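Local coordinates for protein hydroxymethyldihydropterin pyrophosphokinase-dihydropteroate synthase, putative (Plasmodium vivax, PDB 5Z79) that catalyses two consecutive steps of folate synthesis, pyrophosphorylation of 6-hydroxymethyl-7,8-dihydropterin and condensation of the resulting diphosphate with 4-aminobenzoate to give dihydropteroate, at residues P357-F365 with V401-L412. Residues are numbered along the deposited sequence; the frame is centred on the assembly and turned at random.
Sequences PVKAVERMF and VLKLFKEEWHKL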
loop_
_atom_site.group_PDB
_atom_site.type_symbol
_atom_site.label_atom_id
_atom_site.label_comp_id
_atom_site.label_asym_id
_atom_site.label_seq_id
_atom_site.Cartn_x
_atom_site.Cartn_y
_atom_site.Cartn_z
ATOM N N PRO A 357 4.998 32.386 23.032
ATOM C CA PRO A 357 4.765 32.692 21.612
ATOM C C PRO A 357 5.984 32.530 20.706
ATOM O O PRO A 357 5.856 32.046 19.593
ATOM C CB PRO A 357 4.317 34.155 21.645
ATOM C CG PRO A 357 3.628 34.297 22.954
ATOM C CD PRO A 357 4.392 33.408 23.909
ATOM N N VAL A 358 7.160 32.913 21.178
ATOM C CA VAL A 358 8.356 32.915 20.323
ATOM C C VAL A 358 8.744 31.479 19.897
ATOM O O VAL A 358 8.995 31.197 18.728
ATOM C CB VAL A 358 9.530 33.636 21.029
ATOM C CG1 VAL A 358 10.762 33.654 20.143
ATOM C CG2 VAL A 358 9.127 35.055 21.397
ATOM N N LYS A 359 8.755 30.578 20.858
ATOM C CA LYS A 359 8.992 29.200 20.592
ATOM C C LYS A 359 7.900 28.678 19.678
ATOM O O LYS A 359 8.167 28.063 18.648
ATOM C CB LYS A 359 8.998 28.442 21.901
ATOM C CG LYS A 359 10.029 28.999 22.859
ATOM C CD LYS A 359 10.315 28.117 24.057
ATOM C CE LYS A 359 11.356 28.825 24.912
ATOM N NZ LYS A 359 11.771 28.095 26.146
ATOM N N ALA A 360 6.657 28.946 20.024
ATOM C CA ALA A 360 5.578 28.416 19.212
ATOM C C ALA A 360 5.627 28.930 17.774
ATOM O O ALA A 360 5.282 28.209 16.841
ATOM C CB ALA A 360 4.246 28.724 19.842
ATOM N N VAL A 361 6.071 30.165 17.585
ATOM C CA VAL A 361 6.228 30.688 16.232
ATOM C C VAL A 361 7.442 30.136 15.503
ATOM O O VAL A 361 7.359 29.935 14.306
ATOM C CB VAL A 361 6.305 32.216 16.197
ATOM C CG1 VAL A 361 6.691 32.708 14.805
ATOM C CG2 VAL A 361 4.972 32.798 16.561
ATOM N N GLU A 362 8.556 29.915 16.205
ATOM C CA GLU A 362 9.690 29.168 15.616
ATOM C C GLU A 362 9.220 27.793 15.131
ATOM O O GLU A 362 9.515 27.398 14.014
ATOM C CB GLU A 362 10.850 29.024 16.599
ATOM C CG GLU A 362 11.534 30.342 16.942
ATOM C CD GLU A 362 12.511 30.237 18.123
ATOM O OE1 GLU A 362 12.702 29.129 18.702
ATOM O OE2 GLU A 362 13.126 31.276 18.480
ATOM N N ARG A 363 8.438 27.112 15.963
ATOM C CA ARG A 363 7.933 25.777 15.673
ATOM C C ARG A 363 7.101 25.698 14.399
ATOM O O ARG A 363 7.087 24.680 13.710
ATOM C CB ARG A 363 7.094 25.310 16.847
ATOM C CG ARG A 363 6.401 23.985 16.628
ATOM C CD ARG A 363 7.379 22.908 16.216
ATOM N NE ARG A 363 6.757 21.623 15.898
ATOM C CZ ARG A 363 7.411 20.622 15.312
ATOM N NH1 ARG A 363 8.693 20.753 14.983
ATOM N NH2 ARG A 363 6.793 19.482 15.052
ATOM N N MET A 364 6.365 26.775 14.128
ATOM C CA MET A 364 5.597 26.943 12.908
ATOM C C MET A 364 6.487 27.176 11.702
ATOM O O MET A 364 6.089 26.955 10.588
ATOM C CB MET A 364 4.682 28.154 13.057
ATOM C CG MET A 364 3.504 27.957 14.013
ATOM S SD MET A 364 2.469 29.429 14.252
ATOM C CE MET A 364 1.653 29.608 12.661
ATOM N N PHE A 365 7.683 27.674 11.914
ATOM C CA PHE A 365 8.600 27.857 10.810
ATOM C C PHE A 365 9.344 26.567 10.513
ATOM O O PHE A 365 9.563 26.204 9.365
ATOM C CB PHE A 365 9.570 28.970 11.120
ATOM C CG PHE A 365 9.052 30.299 10.752
ATOM C CD1 PHE A 365 8.962 30.648 9.434
ATOM C CD2 PHE A 365 8.615 31.185 11.723
ATOM C CE1 PHE A 365 8.476 31.875 9.085
ATOM C CE2 PHE A 365 8.122 32.405 11.386
ATOM C CZ PHE A 365 8.057 32.756 10.064
ATOM N N VAL A 401 0.226 34.358 19.420
ATOM C CA VAL A 401 0.902 33.495 18.466
ATOM C C VAL A 401 0.503 33.820 17.060
ATOM O O VAL A 401 1.356 34.097 16.227
ATOM C CB VAL A 401 0.567 32.005 18.668
ATOM C CG1 VAL A 401 1.420 31.161 17.737
ATOM C CG2 VAL A 401 0.798 31.570 20.103
ATOM N N LEU A 402 -0.797 33.760 16.796
ATOM C CA LEU A 402 -1.286 33.922 15.453
ATOM C C LEU A 402 -0.874 35.261 14.884
ATOM O O LEU A 402 -0.590 35.370 13.699
ATOM C CB LEU A 402 -2.793 33.773 15.427
ATOM C CG LEU A 402 -3.353 32.343 15.477
ATOM C CD1 LEU A 402 -4.865 32.321 15.658
ATOM C CD2 LEU A 402 -2.992 31.553 14.219
ATOM N N LYS A 403 -0.824 36.263 15.756
ATOM C CA LYS A 403 -0.468 37.640 15.405
ATOM C C LYS A 403 1.009 37.827 15.271
ATOM O O LYS A 403 1.451 38.528 14.392
ATOM C CB LYS A 403 -0.952 38.602 16.478
ATOM C CG LYS A 403 -2.421 38.942 16.365
ATOM C CD LYS A 403 -2.836 39.945 17.407
ATOM C CE LYS A 403 -4.100 40.643 16.962
ATOM N NZ LYS A 403 -4.633 41.542 18.017
ATOM N N LEU A 404 1.780 37.223 16.162
ATOM C CA LEU A 404 3.232 37.201 15.988
ATOM C C LEU A 404 3.619 36.585 14.654
ATOM O O LEU A 404 4.416 37.150 13.915
ATOM C CB LEU A 404 3.913 36.445 17.130
ATOM C CG LEU A 404 5.431 36.388 17.129
ATOM C CD1 LEU A 404 6.067 37.745 16.970
ATOM C CD2 LEU A 404 5.850 35.756 18.430
ATOM N N PHE A 405 3.040 35.437 14.335
ATOM C CA PHE A 405 3.403 34.749 13.115
ATOM C C PHE A 405 3.146 35.590 11.900
ATOM O O PHE A 405 3.905 35.533 10.939
ATOM C CB PHE A 405 2.603 33.482 12.944
ATOM C CG PHE A 405 2.873 32.783 11.650
ATOM C CD1 PHE A 405 4.038 32.046 11.481
ATOM C CD2 PHE A 405 1.985 32.870 10.607
ATOM C CE1 PHE A 405 4.310 31.401 10.289
ATOM C CE2 PHE A 405 2.239 32.233 9.411
ATOM C CZ PHE A 405 3.398 31.491 9.250
ATOM N N LYS A 406 2.052 36.338 11.923
ATOM C CA LYS A 406 1.731 37.200 10.803
ATOM C C LYS A 406 2.727 38.351 10.701
ATOM O O LYS A 406 3.184 38.720 9.607
ATOM C CB LYS A 406 0.327 37.737 10.975
ATOM C CG LYS A 406 -0.070 38.806 9.981
ATOM C CD LYS A 406 -1.444 39.309 10.339
ATOM C CE LYS A 406 -2.110 39.981 9.169
ATOM N NZ LYS A 406 -2.728 41.242 9.630
ATOM N N GLU A 407 3.025 38.920 11.864
ATOM C CA GLU A 407 4.018 39.944 11.994
ATOM C C GLU A 407 5.307 39.360 11.416
ATOM O O GLU A 407 5.897 39.936 10.519
ATOM C CB GLU A 407 4.116 40.364 13.471
ATOM C CG GLU A 407 5.374 41.119 13.935
ATOM C CD GLU A 407 5.472 42.552 13.424
ATOM O OE1 GLU A 407 4.529 42.983 12.715
ATOM O OE2 GLU A 407 6.493 43.238 13.741
ATOM N N GLU A 408 5.725 38.186 11.860
ATOM C CA GLU A 408 6.969 37.625 11.336
ATOM C C GLU A 408 6.960 37.347 9.814
ATOM O O GLU A 408 7.881 37.751 9.109
ATOM C CB GLU A 408 7.350 36.368 12.122
ATOM C CG GLU A 408 7.969 36.653 13.485
ATOM C CD GLU A 408 9.403 37.163 13.403
ATOM O OE1 GLU A 408 9.989 37.130 12.299
ATOM O OE2 GLU A 408 9.961 37.593 14.441
ATOM N N TRP A 409 5.932 36.682 9.307
ATOM C CA TRP A 409 5.876 36.377 7.888
ATOM C C TRP A 409 5.948 37.609 7.038
ATOM O O TRP A 409 6.398 37.567 5.927
ATOM C CB TRP A 409 4.581 35.665 7.532
ATOM C CG TRP A 409 4.618 35.151 6.149
ATOM C CD1 TRP A 409 4.125 35.745 5.033
ATOM C CD2 TRP A 409 5.227 33.938 5.719
ATOM N NE1 TRP A 409 4.368 34.971 3.930
ATOM C CE2 TRP A 409 5.051 33.854 4.328
ATOM C CE3 TRP A 409 5.907 32.901 6.384
ATOM C CZ2 TRP A 409 5.527 32.789 3.592
ATOM C CZ3 TRP A 409 6.368 31.848 5.659
ATOM C CH2 TRP A 409 6.178 31.794 4.274
ATOM N N HIS A 410 5.444 38.710 7.539
ATOM C CA HIS A 410 5.425 39.938 6.761
ATOM C C HIS A 410 6.834 40.560 6.694
ATOM O O HIS A 410 7.184 41.216 5.699
ATOM C CB HIS A 410 4.379 40.897 7.360
ATOM C CG HIS A 410 4.351 42.251 6.730
ATOM N ND1 HIS A 410 3.596 42.531 5.612
ATOM C CD2 HIS A 410 4.956 43.411 7.084
ATOM C CE1 HIS A 410 3.750 43.805 5.293
ATOM N NE2 HIS A 410 4.578 44.356 6.166
ATOM N N LYS A 411 7.632 40.345 7.743
ATOM C CA LYS A 411 9.047 40.738 7.733
ATOM C C LYS A 411 9.861 39.945 6.694
ATOM O O LYS A 411 10.770 40.474 6.063
ATOM C CB LYS A 411 9.685 40.506 9.100
ATOM C CG LYS A 411 9.388 41.547 10.160
ATOM C CD LYS A 411 9.923 41.013 11.473
ATOM C CE LYS A 411 9.867 42.037 12.581
ATOM N NZ LYS A 411 9.943 41.319 13.883
ATOM N N LEU A 412 9.547 38.662 6.558
ATOM C CA LEU A 412 10.087 37.843 5.496
ATOM C C LEU A 412 9.828 38.484 4.132
ATOM O O LEU A 412 10.769 38.863 3.445
ATOM C CB LEU A 412 9.478 36.450 5.594
ATOM C CG LEU A 412 9.963 35.289 4.733
ATOM C CD1 LEU A 412 11.472 35.158 4.695
ATOM C CD2 LEU A 412 9.351 34.019 5.287
#
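M364 lays its terminal methyl over one face of the F405 ring. CE is 3.7 Å from the ring centroid and 17° off the normal, a CH-pi contact displaced toward the CG and CD1 side. The chain runs extended to SD and then bends at chi3 (70°), which turns CE onto the ring. SD lies obliquely to the same ring, and the pair is also a Met-aromatic contact. SD lies 4.0 Å from V401 CG1 as well.

V361 and V401 interlock as reciprocal knobs into holes. V361 sits among V401, L404, F405 and E408, and V401 among P357, A360, V361 and M364. The two branches of V361 divide the work. CG2 presses on L404 CD2 at 3.6 Å, while CG1 meets the edge of the F405 ring near its plane. L404 CD2 also reaches back to P357 CB, 3.9 Å away.

F365 extends the interface toward the later turns of 401-412. The CB of F365 does not point at the other helix, but the ring swings over so that its far end comes nearer. F405 CE1 lies over one face of the F365 ring, with the two planes inclined at 43°. E408 CB sits at the edge of F365, near its plane. F365 CE1 meets the edge of the W409 indole, 3.9 Å from W409 CE3.

Helices 357-369 and 394-418 belong to the TIM-barrel fold of the pterin-binding domain. These segments pack with their axes 9.3 Å apart at closest approach. M364 continues inward onto L341, I375 and I377 of strands 336-342 and 374-378. It meets I451 of strand 450-454 too, as do L402 and F405, joining the helix pair to three consecutive parallel strands of the barrel.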